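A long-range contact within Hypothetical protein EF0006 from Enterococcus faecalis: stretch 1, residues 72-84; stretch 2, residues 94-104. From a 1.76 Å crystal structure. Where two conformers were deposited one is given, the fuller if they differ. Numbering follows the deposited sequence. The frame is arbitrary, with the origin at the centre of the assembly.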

# COMPACT_ATOMS: atom_id res chain seq x y z
N SER A 72 -20.10 1.94 -2.24
CA SER A 72 -20.22 3.39 -2.33
C SER A 72 -21.06 3.97 -1.18
O SER A 72 -22.05 3.35 -0.69
CB SER A 72 -20.79 3.80 -3.70
OG SER A 72 -22.13 3.36 -3.84
N LEU A 73 -20.69 5.14 -0.69
CA LEU A 73 -21.42 5.78 0.46
C LEU A 73 -21.50 7.25 0.14
O LEU A 73 -20.45 7.92 0.09
CB LEU A 73 -20.65 5.70 1.80
CG LEU A 73 -21.45 6.20 3.04
CD1 LEU A 73 -22.86 5.69 3.12
CD2 LEU A 73 -20.60 5.74 4.24
N ALA A 74 -22.72 7.76 -0.09
CA ALA A 74 -22.85 9.22 -0.31
C ALA A 74 -22.96 9.98 1.01
O ALA A 74 -23.82 9.62 1.89
CB ALA A 74 -24.17 9.50 -1.18
N LEU A 75 -22.20 11.08 1.12
CA LEU A 75 -22.17 11.89 2.36
C LEU A 75 -22.33 13.33 1.96
O LEU A 75 -21.64 13.78 1.05
CB LEU A 75 -20.82 11.72 3.13
CG LEU A 75 -20.62 10.29 3.69
CD1 LEU A 75 -19.14 10.28 4.25
CD2 LEU A 75 -21.60 9.79 4.74
N GLU A 76 -23.29 14.03 2.57
CA GLU A 76 -23.41 15.47 2.30
C GLU A 76 -22.28 16.18 3.03
O GLU A 76 -21.87 15.75 4.13
CB GLU A 76 -24.74 16.03 2.79
CG GLU A 76 -25.98 15.26 2.33
CD GLU A 76 -27.21 15.99 2.75
OE1 GLU A 76 -27.50 15.96 3.96
OE2 GLU A 76 -27.87 16.61 1.89
N VAL A 77 -21.82 17.25 2.41
CA VAL A 77 -20.83 18.17 2.98
C VAL A 77 -21.50 19.50 3.30
O VAL A 77 -22.66 19.73 2.91
CB VAL A 77 -19.63 18.39 2.00
CG1 VAL A 77 -19.02 16.98 1.62
CG2 VAL A 77 -20.09 19.19 0.74
N TYR A 78 -20.79 20.39 4.01
CA TYR A 78 -21.20 21.73 4.26
C TYR A 78 -20.51 22.54 3.17
O TYR A 78 -19.30 22.77 3.29
CB TYR A 78 -20.69 22.19 5.64
CG TYR A 78 -21.30 21.51 6.83
CD1 TYR A 78 -22.63 21.74 7.19
CD2 TYR A 78 -20.52 20.67 7.65
CE1 TYR A 78 -23.22 21.12 8.35
CE2 TYR A 78 -21.11 20.05 8.82
CZ TYR A 78 -22.43 20.30 9.15
OH TYR A 78 -22.96 19.71 10.27
N PRO A 79 -21.21 22.85 2.05
CA PRO A 79 -20.46 23.46 0.93
C PRO A 79 -19.74 24.75 1.30
O PRO A 79 -18.72 25.06 0.69
CB PRO A 79 -21.54 23.75 -0.15
CG PRO A 79 -22.73 23.07 0.27
CD PRO A 79 -22.56 22.44 1.64
N GLU A 80 -20.26 25.49 2.27
CA GLU A 80 -19.66 26.80 2.58
C GLU A 80 -18.39 26.70 3.44
O GLU A 80 -17.68 27.69 3.58
CB GLU A 80 -20.70 27.81 3.15
CG GLU A 80 -22.05 27.87 2.40
CD GLU A 80 -21.97 28.30 0.92
OE1 GLU A 80 -22.64 27.62 0.11
OE2 GLU A 80 -21.26 29.29 0.56
N LYS A 81 -18.08 25.48 3.88
CA LYS A 81 -16.87 25.17 4.63
C LYS A 81 -15.75 24.55 3.76
O LYS A 81 -14.62 24.42 4.21
CB LYS A 81 -17.19 24.21 5.78
CG LYS A 81 -18.20 24.83 6.78
CD LYS A 81 -18.35 23.97 7.98
CE LYS A 81 -19.60 24.47 8.82
NZ LYS A 81 -20.31 23.45 9.69
N SER A 82 -16.09 24.13 2.55
CA SER A 82 -15.06 23.51 1.65
C SER A 82 -13.97 24.53 1.37
O SER A 82 -14.25 25.67 0.96
CB SER A 82 -15.69 23.04 0.35
OG SER A 82 -16.76 22.11 0.62
N ILE A 83 -12.71 24.13 1.59
CA ILE A 83 -11.53 25.04 1.49
C ILE A 83 -10.28 24.33 0.96
O ILE A 83 -10.17 23.12 1.06
CB ILE A 83 -11.16 25.67 2.85
CG1 ILE A 83 -10.84 24.61 3.91
CG2 ILE A 83 -12.23 26.66 3.32
CD1 ILE A 83 -10.13 25.11 5.11
N TYR A 84 -9.35 25.09 0.39
CA TYR A 84 -8.00 24.59 0.06
C TYR A 84 -7.06 24.86 1.25
O TYR A 84 -7.13 25.92 1.85
CB TYR A 84 -7.47 25.22 -1.26
CG TYR A 84 -8.04 24.52 -2.46
CD1 TYR A 84 -9.38 24.67 -2.81
CD2 TYR A 84 -7.24 23.65 -3.21
CE1 TYR A 84 -9.92 23.96 -3.90
CE2 TYR A 84 -7.76 22.97 -4.30
CZ TYR A 84 -9.08 23.15 -4.65
OH TYR A 84 -9.58 22.47 -5.71
N VAL A 94 -4.44 21.62 -1.24
CA VAL A 94 -5.30 20.47 -1.43
C VAL A 94 -6.71 20.77 -0.90
O VAL A 94 -6.83 21.54 0.05
CB VAL A 94 -4.71 19.20 -0.73
CG1 VAL A 94 -3.27 18.90 -1.16
CG2 VAL A 94 -4.82 19.24 0.76
N PRO A 95 -7.77 20.23 -1.56
CA PRO A 95 -9.17 20.45 -1.14
C PRO A 95 -9.50 19.71 0.16
O PRO A 95 -9.08 18.55 0.29
CB PRO A 95 -10.00 19.80 -2.25
CG PRO A 95 -9.12 19.32 -3.26
CD PRO A 95 -7.66 19.49 -2.83
N VAL A 96 -10.34 20.32 1.02
CA VAL A 96 -10.81 19.71 2.24
C VAL A 96 -12.33 19.91 2.26
O VAL A 96 -12.81 21.04 1.92
CB VAL A 96 -10.22 20.48 3.45
CG1 VAL A 96 -10.79 19.99 4.77
CG2 VAL A 96 -8.67 20.50 3.37
N PHE A 97 -13.03 18.86 2.69
CA PHE A 97 -14.52 18.97 2.81
C PHE A 97 -14.91 18.65 4.22
O PHE A 97 -14.33 17.73 4.82
CB PHE A 97 -15.20 17.96 1.91
CG PHE A 97 -14.95 18.24 0.46
CD1 PHE A 97 -15.79 19.12 -0.25
CD2 PHE A 97 -13.87 17.57 -0.21
CE1 PHE A 97 -15.58 19.42 -1.62
CE2 PHE A 97 -13.63 17.86 -1.59
CZ PHE A 97 -14.47 18.76 -2.30
N PHE A 98 -15.91 19.37 4.71
CA PHE A 98 -16.39 19.12 6.08
C PHE A 98 -17.66 18.34 5.95
O PHE A 98 -18.57 18.75 5.22
CB PHE A 98 -16.61 20.37 6.86
CG PHE A 98 -15.29 21.09 7.22
CD1 PHE A 98 -14.76 20.97 8.50
CD2 PHE A 98 -14.58 21.74 6.24
CE1 PHE A 98 -13.54 21.60 8.83
CE2 PHE A 98 -13.32 22.41 6.53
CZ PHE A 98 -12.80 22.32 7.82
N ILE A 99 -17.69 17.23 6.64
CA ILE A 99 -18.79 16.28 6.43
C ILE A 99 -20.02 16.69 7.24
O ILE A 99 -19.93 16.77 8.48
CB ILE A 99 -18.34 14.87 6.75
CG1 ILE A 99 -17.16 14.40 5.86
CG2 ILE A 99 -19.47 13.88 6.49
CD1 ILE A 99 -17.36 14.74 4.41
N LYS A 100 -21.17 16.78 6.56
CA LYS A 100 -22.47 17.07 7.20
C LYS A 100 -23.27 15.80 7.60
O LYS A 100 -23.85 15.73 8.74
CB LYS A 100 -23.29 17.92 6.21
CG LYS A 100 -24.78 18.16 6.72
CD LYS A 100 -25.43 19.29 6.04
CE LYS A 100 -25.62 19.03 4.58
NZ LYS A 100 -26.44 20.14 3.92
N THR A 101 -23.37 14.87 6.68
CA THR A 101 -24.06 13.58 7.06
C THR A 101 -23.34 12.94 8.25
O THR A 101 -22.14 12.60 8.20
CB THR A 101 -24.03 12.64 5.91
OG1 THR A 101 -24.71 13.27 4.82
CG2 THR A 101 -24.62 11.24 6.36
N PRO A 102 -24.05 12.71 9.38
CA PRO A 102 -23.37 12.03 10.51
C PRO A 102 -23.02 10.59 10.19
O PRO A 102 -23.88 9.80 9.70
CB PRO A 102 -24.41 12.16 11.68
CG PRO A 102 -25.28 13.26 11.22
CD PRO A 102 -25.44 13.08 9.75
N ILE A 103 -21.74 10.27 10.37
CA ILE A 103 -21.32 8.89 10.22
C ILE A 103 -20.16 8.61 11.15
O ILE A 103 -19.23 9.44 11.21
CB ILE A 103 -20.96 8.49 8.80
CG1 ILE A 103 -20.71 6.95 8.81
CG2 ILE A 103 -19.80 9.34 8.27
CD1 ILE A 103 -20.76 6.23 7.57
N ASN A 104 -20.19 7.45 11.82
CA ASN A 104 -19.10 7.15 12.77
C ASN A 104 -18.14 6.10 12.24
O ASN A 104 -18.47 5.38 11.28
CB ASN A 104 -19.62 6.84 14.20
CG ASN A 104 -20.02 8.12 15.02
OD1 ASN A 104 -19.81 8.19 16.26
ND2 ASN A 104 -20.74 9.06 14.34
O HOH W 1 -24.93 19.63 1.56
O HOH W 2 -17.12 21.14 3.16

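Residues 72-84 and 94-104 run antiparallel and bury 1037 Å² between them, but their backbones pair in two separate places, with a turn between them, where the first stretch loops out from Tyr-78 and comes back at Ser-82. At one end Ile-83 and Val-96 form a hydrogen-bonded pair: Ile-83 N donates to Val-96 O (3.1 Å) and Val-96 N to Ile-83 O (2.8 Å). Next to it, Tyr-84 and Pro-95 make a non-hydrogen-bonded pair, as suits a proline without an N-H; here the CA of Tyr-84 approaches the O of Val-94 at 3.3 Å. The Tyr-84 ring lays one face over the N of Pro-95, and its CE2 lies 3.8 Å from Pro-95 CD, so the proline lies against a face of the tyrosine ring.

Beyond this ladder the first stretch turns away, held by a bond from Lys-81 N to Tyr-78 O (3.0 Å). Water 2 fills the gap left behind: it donates to Tyr-78 O (2.7 Å) and Ser-82 OG (2.7 Å) and accepts from Phe-98 N (2.6 Å), a backbone group that the turn leaves without a direct partner across the stretches. Phe-98 points toward the turn and packs its ring beside it, with CD2 3.6 Å from Lys-81 CB and CE2 3.3 Å from Lys-81 O, while Ile-83 CG1 meets the ring edge, 4.2 Å from CE2.

Pairing resumes where Tyr-78 N donates to Phe-98 O (3.0 Å) and Val-77 bridges Ile-99. Glu-76 O then takes two bonds, from Lys-100 N (2.7 Å) and Thr-101 N (3.1 Å), as the second backbone bends around it. Thr-101 OG1 accepts from Glu-76 N (2.8 Å), so a side chain takes the place of a strand carbonyl.

Lys-100 is the long bump on this side. Its aliphatic chain lies across the Tyr-78 ring, with CB 3.8 Å from the ring centroid and nearly on the ring normal, and its CE reaches 3.6 Å from Glu-76 CB. Water 1 links its NZ (2.8 Å) to Val-77 O (2.6 Å). Glu-76 OE1 stays 4.3 Å from Lys-100 NZ, beyond a salt bridge, though the opposite charges still attract.

Apolar side chains, most of them buried, line another part of the contact. Val-77 CG1 touches both Phe-97 CB (4.0 Å) and Ile-99 CD1 (3.9 Å). Leu-75 CB lies 4.2 Å from Ile-99 CG2, Leu-75 CD2 lies 4.0 Å from Ile-103 CG2, and Leu-73 CD2 presses against Ile-103 CD1 at 3.4 Å, a tight methyl contact closing the far end.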